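PDB 4MEE: diffuse adherence adhesin from Escherichia coli, which mediates bacterial attachment to human and other mammalian cells and promotes autoaggregation and biofilm formation, this chain being its C-terminal transport unit in the outer membrane. Local coordinates for residues L165-E170 with H341-W346; N368-K373 with H404-F409; A400-N405 with S423-E428. All blocks are in the same frame, centred on the assembly; numbering follows the deposited sequence.

Contact 1. Residues L165-E170 with H341-W346; sequences LMDLNE and HLQAVW
Leu168 and Gln343 lie alongside each other, running opposite ways, where the chain that follows helix 149-162 runs through the interior of the autotransporter beta-barrel and lies against strand 333-355. Gln343 belongs to the barrel wall. Its CG is anti to the backbone N (chi1 -175°), and beyond it the chain is extended, reaching across to the inner segment. Leu168 comes the other way and fits alongside the glutamine stem: its CD2 lies 4.0 Å from Gln343 CB, while its CD1 packs on the CG and CD of the same residue. Leu168 CD2 also touches His341 CB at 4.2 Å, so one leucine methyl meets the CB atoms of two inward-facing residues of the strand. At the tip of the glutamine, Gln343 NE2 gives Met166 O a weak, bent hydrogen bond of 3.4 Å (134° at the hydrogen); Trp286 contributes a second weak one to the same carbonyl. Asp167 crosses Gln343 at about a right angle, with carboxylate and amide planes 66° apart. The oxygens Asp167 OD1 and Gln343 OE1, both acceptors, approach to 3.4 Å without bonding, and the aspartate is held instead by a salt bridge from OD1 to Lys373. His341 likewise finds its main polar partner on the wall, in Asn401. Farther along, Leu165 meets Val345 through methyls alone, CD1 of the leucine resting 4.1 Å from CG1 of the valine.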
loop_
_atom_site.group_PDB
_atom_site.type_symbol
_atom_site.label_atom_id
_atom_site.label_comp_id
_atom_site.label_asym_id
_atom_site.label_seq_id
_atom_site.Cartn_x
_atom_site.Cartn_y
_atom_site.Cartn_z
ATOM N N LEU A 165 -1.133 -0.475 3.608
ATOM C CA LEU A 165 -2.014 -1.143 2.686
ATOM C C LEU A 165 -1.559 -2.557 2.447
ATOM O O LEU A 165 -0.374 -2.811 2.433
ATOM C CB LEU A 165 -1.953 -0.413 1.364
ATOM C CG LEU A 165 -3.199 0.306 0.868
ATOM C CD1 LEU A 165 -3.823 1.190 1.933
ATOM C CD2 LEU A 165 -2.781 1.129 -0.329
ATOM N N MET A 166 -2.490 -3.479 2.246
ATOM C CA MET A 166 -2.111 -4.828 1.885
ATOM C C MET A 166 -2.825 -5.229 0.609
ATOM O O MET A 166 -4.046 -5.261 0.560
ATOM C CB MET A 166 -2.473 -5.792 2.997
ATOM C CG MET A 166 -1.521 -6.970 3.110
ATOM S SD MET A 166 -2.156 -8.277 4.174
ATOM C CE MET A 166 -3.912 -8.128 3.856
ATOM N N ASP A 167 -2.062 -5.557 -0.425
ATOM C CA ASP A 167 -2.646 -5.897 -1.706
ATOM C C ASP A 167 -3.194 -7.293 -1.688
ATOM O O ASP A 167 -2.923 -8.056 -0.777
ATOM C CB ASP A 167 -1.604 -5.787 -2.800
ATOM C CG ASP A 167 -1.523 -4.398 -3.381
ATOM O OD1 ASP A 167 -2.532 -3.664 -3.324
ATOM O OD2 ASP A 167 -0.450 -4.034 -3.903
ATOM N N LEU A 168 -3.962 -7.615 -2.711
ATOM C CA LEU A 168 -4.535 -8.922 -2.847
ATOM C C LEU A 168 -3.398 -9.858 -3.101
ATOM O O LEU A 168 -2.347 -9.435 -3.566
ATOM C CB LEU A 168 -5.431 -8.939 -4.063
ATOM C CG LEU A 168 -6.933 -9.072 -3.872
ATOM C CD1 LEU A 168 -7.381 -8.344 -2.626
ATOM C CD2 LEU A 168 -7.592 -8.454 -5.081
ATOM N N ASN A 169 -3.618 -11.119 -2.756
ATOM C CA ASN A 169 -2.738 -12.223 -3.093
ATOM C C ASN A 169 -1.540 -12.272 -2.180
ATOM O O ASN A 169 -0.744 -13.189 -2.239
ATOM C CB ASN A 169 -2.300 -12.178 -4.559
ATOM C CG ASN A 169 -3.378 -12.670 -5.505
ATOM O OD1 ASN A 169 -3.905 -13.770 -5.350
ATOM N ND2 ASN A 169 -3.703 -11.858 -6.498
ATOM N N GLU A 170 -1.406 -11.289 -1.313
ATOM C CA GLU A 170 -0.321 -11.327 -0.379
ATOM C C GLU A 170 -0.601 -12.363 0.681
ATOM O O GLU A 170 0.265 -13.139 1.041
ATOM C CB GLU A 170 -0.116 -9.967 0.248
ATOM C CG GLU A 170 1.108 -9.263 -0.278
ATOM C CD GLU A 170 2.382 -9.972 0.123
ATOM O OE1 GLU A 170 2.353 -11.204 0.311
ATOM O OE2 GLU A 170 3.418 -9.292 0.251
ATOM N N HIS A 341 -8.703 -9.477 -11.484
ATOM C CA HIS A 341 -9.119 -9.117 -10.125
ATOM C C HIS A 341 -9.499 -7.643 -9.963
ATOM O O HIS A 341 -9.102 -6.794 -10.763
ATOM C CB HIS A 341 -8.035 -9.501 -9.111
ATOM C CG HIS A 341 -6.708 -8.860 -9.371
ATOM N ND1 HIS A 341 -5.648 -9.545 -9.925
ATOM C CD2 HIS A 341 -6.272 -7.596 -9.162
ATOM C CE1 HIS A 341 -4.615 -8.730 -10.042
ATOM N NE2 HIS A 341 -4.968 -7.541 -9.590
ATOM N N LEU A 342 -10.262 -7.361 -8.909
ATOM C CA LEU A 342 -10.731 -6.014 -8.594
ATOM C C LEU A 342 -10.643 -5.790 -7.084
ATOM O O LEU A 342 -11.021 -6.664 -6.303
ATOM C CB LEU A 342 -12.173 -5.835 -9.085
ATOM C CG LEU A 342 -12.966 -4.564 -8.760
ATOM C CD1 LEU A 342 -12.479 -3.366 -9.562
ATOM C CD2 LEU A 342 -14.448 -4.802 -9.007
ATOM N N GLN A 343 -10.143 -4.622 -6.684
ATOM C CA GLN A 343 -9.939 -4.284 -5.272
ATOM C C GLN A 343 -10.329 -2.834 -4.985
ATOM O O GLN A 343 -10.034 -1.941 -5.779
ATOM C CB GLN A 343 -8.475 -4.523 -4.876
ATOM C CG GLN A 343 -8.170 -4.319 -3.396
ATOM C CD GLN A 343 -6.683 -4.274 -3.079
ATOM O OE1 GLN A 343 -5.841 -4.171 -3.971
ATOM N NE2 GLN A 343 -6.354 -4.360 -1.793
ATOM N N ALA A 344 -10.989 -2.615 -3.847
ATOM C CA ALA A 344 -11.361 -1.271 -3.395
ATOM C C ALA A 344 -10.915 -1.029 -1.952
ATOM O O ALA A 344 -11.094 -1.890 -1.088
ATOM C CB ALA A 344 -12.860 -1.050 -3.536
ATOM N N VAL A 345 -10.332 0.145 -1.706
ATOM C CA VAL A 345 -9.842 0.522 -0.377
ATOM C C VAL A 345 -10.435 1.863 0.071
ATOM O O VAL A 345 -10.435 2.833 -0.688
ATOM C CB VAL A 345 -8.292 0.608 -0.331
ATOM C CG1 VAL A 345 -7.807 0.907 1.081
ATOM C CG2 VAL A 345 -7.651 -0.675 -0.842
ATOM N N TRP A 346 -10.941 1.902 1.304
ATOM C CA TRP A 346 -11.399 3.146 1.925
ATOM C C TRP A 346 -10.322 3.704 2.852
ATOM O O TRP A 346 -9.979 3.094 3.865
ATOM C CB TRP A 346 -12.720 2.937 2.681
ATOM C CG TRP A 346 -13.051 4.030 3.673
ATOM C CD1 TRP A 346 -13.175 5.366 3.413
ATOM C CD2 TRP A 346 -13.309 3.870 5.075
ATOM N NE1 TRP A 346 -13.486 6.048 4.566
ATOM C CE2 TRP A 346 -13.573 5.157 5.601
ATOM C CE3 TRP A 346 -13.336 2.767 5.940
ATOM C CZ2 TRP A 346 -13.866 5.371 6.950
ATOM C CZ3 TRP A 346 -13.632 2.980 7.281
ATOM C CH2 TRP A 346 -13.895 4.275 7.771
#

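Contact 2. Residues N368-K373 with H404-F409; sequences NNIQTK and HNTHEF
Asn369 faces His407 and Asn405 at the point where two neighbouring strands pass into loops, and its amide serves both. Among the backbone bonds, Thr372 and His404 form a hydrogen-bonded antiparallel pair, with Thr372 N 2.8 Å from His404 O and a return bond from His404 N to Thr372 O. Gln371 and Asn405 follow as a non-hydrogen-bonded pair, and Thr406 N then bonds to Ile370 O at 3.1 Å, supplemented weakly by its own hydroxyl.

Side-chain amides add a second set of bonds, at the last strand pair and just beyond it. With CG anti to its backbone N (chi1 170°), Asn369 turns OD1 to His407 N, which lies on a lone pair at 2.9 Å in a nearly straight bond (167°). The same amide offers ND2 to Asn405 OD1 at 3.1 Å, from a position tilted 32° out of that carbonyl plane. Gln371, side by side with Asn405, brings NE2 to the same oxygen, also at 3.1 Å but in the plane and on a lone pair. Two donors therefore grip Asn405 OD1, while Asn405 ND2 bonds to Ser423.

Packing completes the contact. The imidazole of His407 has the Asn368-Asn369 peptide over one face, offset toward the rim, and Phe409 CZ reaches Asn369 CB at 3.7 Å; Phe409 also touches helix 149-162. The arrangement is that of adjacent barrel strands passing into loops, with asparagine and glutamine side chains prolonging the pairing, probably at the cell-surface end of the autotransporter pore.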
loop_
_atom_site.group_PDB
_atom_site.type_symbol
_atom_site.label_atom_id
_atom_site.label_comp_id
_atom_site.label_asym_id
_atom_site.label_seq_id
_atom_site.Cartn_x
_atom_site.Cartn_y
_atom_site.Cartn_z
ATOM N N ASN A 368 -11.274 10.467 3.246
ATOM C CA ASN A 368 -12.177 9.417 2.754
ATOM C C ASN A 368 -12.042 9.000 1.292
ATOM O O ASN A 368 -13.012 8.531 0.693
ATOM C CB ASN A 368 -13.636 9.764 3.064
ATOM C CG ASN A 368 -13.916 9.807 4.548
ATOM O OD1 ASN A 368 -13.265 9.117 5.333
ATOM N ND2 ASN A 368 -14.888 10.620 4.941
ATOM N N ASN A 369 -10.844 9.156 0.734
ATOM C CA ASN A 369 -10.530 8.686 -0.620
ATOM C C ASN A 369 -10.825 7.200 -0.802
ATOM O O ASN A 369 -10.591 6.403 0.103
ATOM C CB ASN A 369 -9.057 8.969 -0.941
ATOM C CG ASN A 369 -8.586 8.299 -2.221
ATOM O OD1 ASN A 369 -9.073 8.597 -3.314
ATOM N ND2 ASN A 369 -7.624 7.393 -2.092
ATOM N N ILE A 370 -11.349 6.838 -1.970
ATOM C CA ILE A 370 -11.541 5.433 -2.320
ATOM C C ILE A 370 -10.610 5.049 -3.472
ATOM O O ILE A 370 -10.788 5.495 -4.613
ATOM C CB ILE A 370 -13.017 5.097 -2.650
ATOM C CG1 ILE A 370 -13.897 5.262 -1.406
ATOM C CG2 ILE A 370 -13.145 3.675 -3.185
ATOM C CD1 ILE A 370 -15.383 5.311 -1.693
ATOM N N GLN A 371 -9.605 4.239 -3.151
ATOM C CA GLN A 371 -8.680 3.717 -4.150
ATOM C C GLN A 371 -9.216 2.417 -4.742
ATOM O O GLN A 371 -9.518 1.472 -4.013
ATOM C CB GLN A 371 -7.285 3.505 -3.551
ATOM C CG GLN A 371 -6.240 3.056 -4.563
ATOM C CD GLN A 371 -4.821 3.190 -4.052
ATOM O OE1 GLN A 371 -4.164 2.195 -3.765
ATOM N NE2 GLN A 371 -4.338 4.423 -3.947
ATOM N N THR A 372 -9.335 2.382 -6.064
ATOM C CA THR A 372 -9.803 1.193 -6.761
ATOM C C THR A 372 -8.698 0.637 -7.654
ATOM O O THR A 372 -8.090 1.364 -8.446
ATOM C CB THR A 372 -11.071 1.470 -7.596
ATOM O OG1 THR A 372 -11.891 2.435 -6.926
ATOM C CG2 THR A 372 -11.875 0.188 -7.801
ATOM N N LYS A 373 -8.439 -0.657 -7.498
ATOM C CA LYS A 373 -7.466 -1.364 -8.315
ATOM C C LYS A 373 -8.172 -2.419 -9.155
ATOM O O LYS A 373 -8.922 -3.240 -8.631
ATOM C CB LYS A 373 -6.387 -2.009 -7.441
ATOM C CG LYS A 373 -5.431 -1.021 -6.792
ATOM C CD LYS A 373 -4.268 -1.734 -6.122
ATOM C CE LYS A 373 -3.219 -0.746 -5.641
ATOM N NZ LYS A 373 -1.993 -1.420 -5.130
ATOM N N HIS A 404 -7.268 3.902 -9.589
ATOM C CA HIS A 404 -8.118 5.069 -9.673
ATOM C C HIS A 404 -8.324 5.572 -8.263
ATOM O O HIS A 404 -8.501 4.776 -7.354
ATOM C CB HIS A 404 -9.460 4.687 -10.287
ATOM C CG HIS A 404 -10.444 5.812 -10.339
ATOM N ND1 HIS A 404 -10.284 6.899 -11.169
ATOM C CD2 HIS A 404 -11.603 6.017 -9.669
ATOM C CE1 HIS A 404 -11.302 7.726 -11.010
ATOM N NE2 HIS A 404 -12.116 7.214 -10.104
ATOM N N ASN A 405 -8.289 6.884 -8.073
ATOM C CA ASN A 405 -8.608 7.466 -6.778
ATOM C C ASN A 405 -9.780 8.413 -6.874
ATOM O O ASN A 405 -9.843 9.238 -7.786
ATOM C CB ASN A 405 -7.405 8.202 -6.213
ATOM C CG ASN A 405 -6.296 7.266 -5.813
ATOM O OD1 ASN A 405 -6.402 6.551 -4.819
ATOM N ND2 ASN A 405 -5.220 7.261 -6.587
ATOM N N THR A 406 -10.696 8.302 -5.919
ATOM C CA THR A 406 -11.854 9.183 -5.860
ATOM C C THR A 406 -11.487 10.611 -5.446
ATOM O O THR A 406 -12.050 11.573 -5.970
ATOM C CB THR A 406 -12.947 8.587 -4.957
ATOM O OG1 THR A 406 -13.410 7.368 -5.545
ATOM C CG2 THR A 406 -14.120 9.535 -4.833
ATOM N N HIS A 407 -10.533 10.756 -4.530
ATOM C CA HIS A 407 -10.015 12.079 -4.173
ATOM C C HIS A 407 -8.548 12.192 -4.545
ATOM O O HIS A 407 -7.918 11.219 -4.943
ATOM C CB HIS A 407 -10.125 12.327 -2.669
ATOM C CG HIS A 407 -11.515 12.213 -2.127
ATOM N ND1 HIS A 407 -12.317 11.116 -2.354
ATOM C CD2 HIS A 407 -12.235 13.048 -1.339
ATOM C CE1 HIS A 407 -13.477 11.286 -1.744
ATOM N NE2 HIS A 407 -13.453 12.451 -1.124
ATOM N N GLU A 408 -7.992 13.382 -4.392
ATOM C CA GLU A 408 -6.551 13.533 -4.481
ATOM C C GLU A 408 -6.074 14.234 -3.214
ATOM O O GLU A 408 -6.664 15.225 -2.780
ATOM C CB GLU A 408 -6.123 14.201 -5.807
ATOM C CG GLU A 408 -5.870 15.705 -5.813
ATOM C CD GLU A 408 -5.907 16.300 -7.213
ATOM O OE1 GLU A 408 -4.963 17.031 -7.584
ATOM O OE2 GLU A 408 -6.876 16.033 -7.953
ATOM N N PHE A 409 -5.038 13.680 -2.594
ATOM C CA PHE A 409 -4.599 14.143 -1.283
ATOM C C PHE A 409 -3.947 15.512 -1.320
ATOM O O PHE A 409 -3.233 15.850 -2.263
ATOM C CB PHE A 409 -3.703 13.103 -0.612
ATOM C CG PHE A 409 -4.462 11.921 -0.087
ATOM C CD1 PHE A 409 -5.550 12.108 0.763
ATOM C CD2 PHE A 409 -4.108 10.626 -0.438
ATOM C CE1 PHE A 409 -6.261 11.031 1.259
ATOM C CE2 PHE A 409 -4.813 9.542 0.058
ATOM C CZ PHE A 409 -5.892 9.746 0.906
#

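Contact 3. Residues A400-N405 with S423-E428; sequences ANWIHN and SRNQGE
Asn401 to His404 pair with Glu428 to Asn425 as neighbouring antiparallel strands, their axes 4.7 Å apart at closest approach and their directions 157° apart, with hydrogen-bonded pairs at Asn401-Glu428 and Ile403-Gln426.

On the face carrying Trp402 and His404, Asn425 is the shared acceptor. It lies side by side with both rings, its amide nearly coplanar with the indole (6° between planes). Trp402 NE1 meets Asn425 OD1 at the ring edge on a lone pair, 3.2 Å away. His404 ND1 reaches the same oxygen at 3.3 Å from above the carbonyl plane, so one amide oxygen ties together two aromatic side chains that are next but one along their strand. Gly427 sits across from Trp402.

The other face looks into the barrel. Glu428 has CG anti to its backbone N (chi1 180°), and the extended chain lies alongside Asn401, pointing the same way. Asn401 ND2 approaches Glu428 OE1 at 2.9 Å from above the carboxylate plane, and the same ND2 also bonds to Glu399. The second carboxylate oxygen of Glu428 forms a salt bridge with Lys373, which is shared with Asp167 and probably offsets the repulsion between the two carboxylates. Ile403 packs at an angle against Glu428 and Gln426, its CD1 3.7 Å from Glu428 CB and its CB against Gln426 CB.

Where the pairing runs out, Asn405 N bonds to Arg424 O and Asn405 ND2 donates to Ser423 O at 2.9 Å, almost in line with the C=O bond. Arg424 forms a salt bridge with Glu408. This is the build of a transmembrane beta-barrel wall, with Trp402, His404, Asn425 and Gly427 on the outer face and mainly polar side chains, Ile403 among them, facing the interior.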
loop_
_atom_site.group_PDB
_atom_site.type_symbol
_atom_site.label_atom_id
_atom_site.label_comp_id
_atom_site.label_asym_id
_atom_site.label_seq_id
_atom_site.Cartn_x
_atom_site.Cartn_y
_atom_site.Cartn_z
ATOM N N ALA A 400 -0.274 -6.472 -13.670
ATOM C CA ALA A 400 -0.544 -5.120 -14.148
ATOM C C ALA A 400 -1.891 -4.629 -13.624
ATOM O O ALA A 400 -2.894 -5.340 -13.707
ATOM C CB ALA A 400 -0.510 -5.074 -15.668
ATOM N N ASN A 401 -1.902 -3.413 -13.080
ATOM C CA ASN A 401 -3.102 -2.839 -12.471
ATOM C C ASN A 401 -3.390 -1.402 -12.895
ATOM O O ASN A 401 -2.483 -0.648 -13.257
ATOM C CB ASN A 401 -3.008 -2.894 -10.941
ATOM C CG ASN A 401 -3.181 -4.294 -10.386
ATOM O OD1 ASN A 401 -4.094 -5.024 -10.770
ATOM N ND2 ASN A 401 -2.314 -4.666 -9.453
ATOM N N TRP A 402 -4.668 -1.040 -12.841
ATOM C CA TRP A 402 -5.097 0.339 -13.020
ATOM C C TRP A 402 -5.593 0.895 -11.686
ATOM O O TRP A 402 -6.533 0.373 -11.085
ATOM C CB TRP A 402 -6.168 0.440 -14.114
ATOM C CG TRP A 402 -6.894 1.760 -14.170
ATOM C CD1 TRP A 402 -6.340 3.010 -14.128
ATOM C CD2 TRP A 402 -8.309 1.954 -14.303
ATOM N NE1 TRP A 402 -7.321 3.967 -14.210
ATOM C CE2 TRP A 402 -8.539 3.349 -14.322
ATOM C CE3 TRP A 402 -9.405 1.086 -14.403
ATOM C CZ2 TRP A 402 -9.821 3.896 -14.437
ATOM C CZ3 TRP A 402 -10.681 1.631 -14.518
ATOM C CH2 TRP A 402 -10.877 3.024 -14.534
ATOM N N ILE A 403 -4.938 1.949 -11.221
ATOM C CA ILE A 403 -5.302 2.570 -9.961
ATOM C C ILE A 403 -6.112 3.820 -10.231
ATOM O O ILE A 403 -5.702 4.681 -11.006
ATOM C CB ILE A 403 -4.063 2.942 -9.134
ATOM C CG1 ILE A 403 -3.270 1.686 -8.773
ATOM C CG2 ILE A 403 -4.467 3.701 -7.877
ATOM C CD1 ILE A 403 -1.814 1.955 -8.479
ATOM N N HIS A 404 -7.268 3.902 -9.589
ATOM C CA HIS A 404 -8.118 5.069 -9.673
ATOM C C HIS A 404 -8.324 5.572 -8.263
ATOM O O HIS A 404 -8.501 4.776 -7.354
ATOM C CB HIS A 404 -9.460 4.687 -10.287
ATOM C CG HIS A 404 -10.444 5.812 -10.339
ATOM N ND1 HIS A 404 -10.284 6.899 -11.169
ATOM C CD2 HIS A 404 -11.603 6.017 -9.669
ATOM C CE1 HIS A 404 -11.302 7.726 -11.010
ATOM N NE2 HIS A 404 -12.116 7.214 -10.104
ATOM N N ASN A 405 -8.289 6.884 -8.073
ATOM C CA ASN A 405 -8.608 7.466 -6.778
ATOM C C ASN A 405 -9.780 8.413 -6.874
ATOM O O ASN A 405 -9.843 9.238 -7.786
ATOM C CB ASN A 405 -7.405 8.202 -6.213
ATOM C CG ASN A 405 -6.296 7.266 -5.813
ATOM O OD1 ASN A 405 -6.402 6.551 -4.819
ATOM N ND2 ASN A 405 -5.220 7.261 -6.587
ATOM N N SER A 423 -2.860 12.125 -8.312
ATOM C CA SER A 423 -2.648 10.929 -9.079
ATOM C C SER A 423 -3.983 10.238 -9.040
ATOM O O SER A 423 -4.148 9.199 -8.403
ATOM C CB SER A 423 -1.565 10.099 -8.419
ATOM O OG SER A 423 -0.676 10.970 -7.751
ATOM N N ARG A 424 -4.953 10.860 -9.696
ATOM C CA ARG A 424 -6.299 10.328 -9.745
ATOM C C ARG A 424 -6.255 8.993 -10.463
ATOM O O ARG A 424 -6.948 8.057 -10.091
ATOM C CB ARG A 424 -7.236 11.284 -10.480
ATOM C CG ARG A 424 -7.299 12.685 -9.890
ATOM C CD ARG A 424 -8.538 13.443 -10.350
ATOM N NE ARG A 424 -9.679 13.245 -9.454
ATOM C CZ ARG A 424 -9.902 13.961 -8.358
ATOM N NH1 ARG A 424 -9.068 14.927 -8.011
ATOM N NH2 ARG A 424 -10.957 13.710 -7.607
ATOM N N ASN A 425 -5.415 8.914 -11.485
ATOM C CA ASN A 425 -5.266 7.698 -12.248
ATOM C C ASN A 425 -3.807 7.340 -12.335
ATOM O O ASN A 425 -2.980 8.194 -12.635
ATOM C CB ASN A 425 -5.839 7.886 -13.643
ATOM C CG ASN A 425 -7.345 7.987 -13.635
ATOM O OD1 ASN A 425 -8.043 6.977 -13.586
ATOM N ND2 ASN A 425 -7.856 9.210 -13.682
ATOM N N GLN A 426 -3.493 6.080 -12.065
ATOM C CA GLN A 426 -2.118 5.611 -12.094
ATOM C C GLN A 426 -2.037 4.241 -12.728
ATOM O O GLN A 426 -3.013 3.498 -12.725
ATOM C CB GLN A 426 -1.554 5.531 -10.682
ATOM C CG GLN A 426 -1.153 6.867 -10.098
ATOM C CD GLN A 426 -0.619 6.733 -8.689
ATOM O OE1 GLN A 426 -1.280 6.176 -7.810
ATOM N NE2 GLN A 426 0.584 7.246 -8.465
ATOM N N GLY A 427 -0.866 3.908 -13.261
ATOM C CA GLY A 427 -0.597 2.564 -13.774
ATOM C C GLY A 427 0.369 1.818 -12.871
ATOM O O GLY A 427 1.380 2.368 -12.439
ATOM N N GLU A 428 0.074 0.561 -12.577
ATOM C CA GLU A 428 0.924 -0.176 -11.661
ATOM C C GLU A 428 1.425 -1.461 -12.286
ATOM O O GLU A 428 0.674 -2.168 -12.949
ATOM C CB GLU A 428 0.167 -0.458 -10.375
ATOM C CG GLU A 428 0.944 -1.235 -9.329
ATOM C CD GLU A 428 0.029 -1.817 -8.275
ATOM O OE1 GLU A 428 -1.114 -2.171 -8.623
ATOM O OE2 GLU A 428 0.442 -1.920 -7.103
#

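Followed from the N terminus, residues 165-170, inside the barrel, are met by strand 333-355 only after many wall strands have been laid down, so contact 1 closes the longest of the three loops. Contact 2 opens only after contact 1 has closed, joining strand 370-383 to strand 397-405. The first segment of contact 3, 400-405, overlaps the second of contact 2 at His404 and Asn405, and carries the wall on to strand 425-436; none of the three nests inside another. Contacts 1 and 2 are stitched by backbone pairing of Gln343 with Lys373 and Val345 with Gln371. Lys373, of contact 2, links to both of the others.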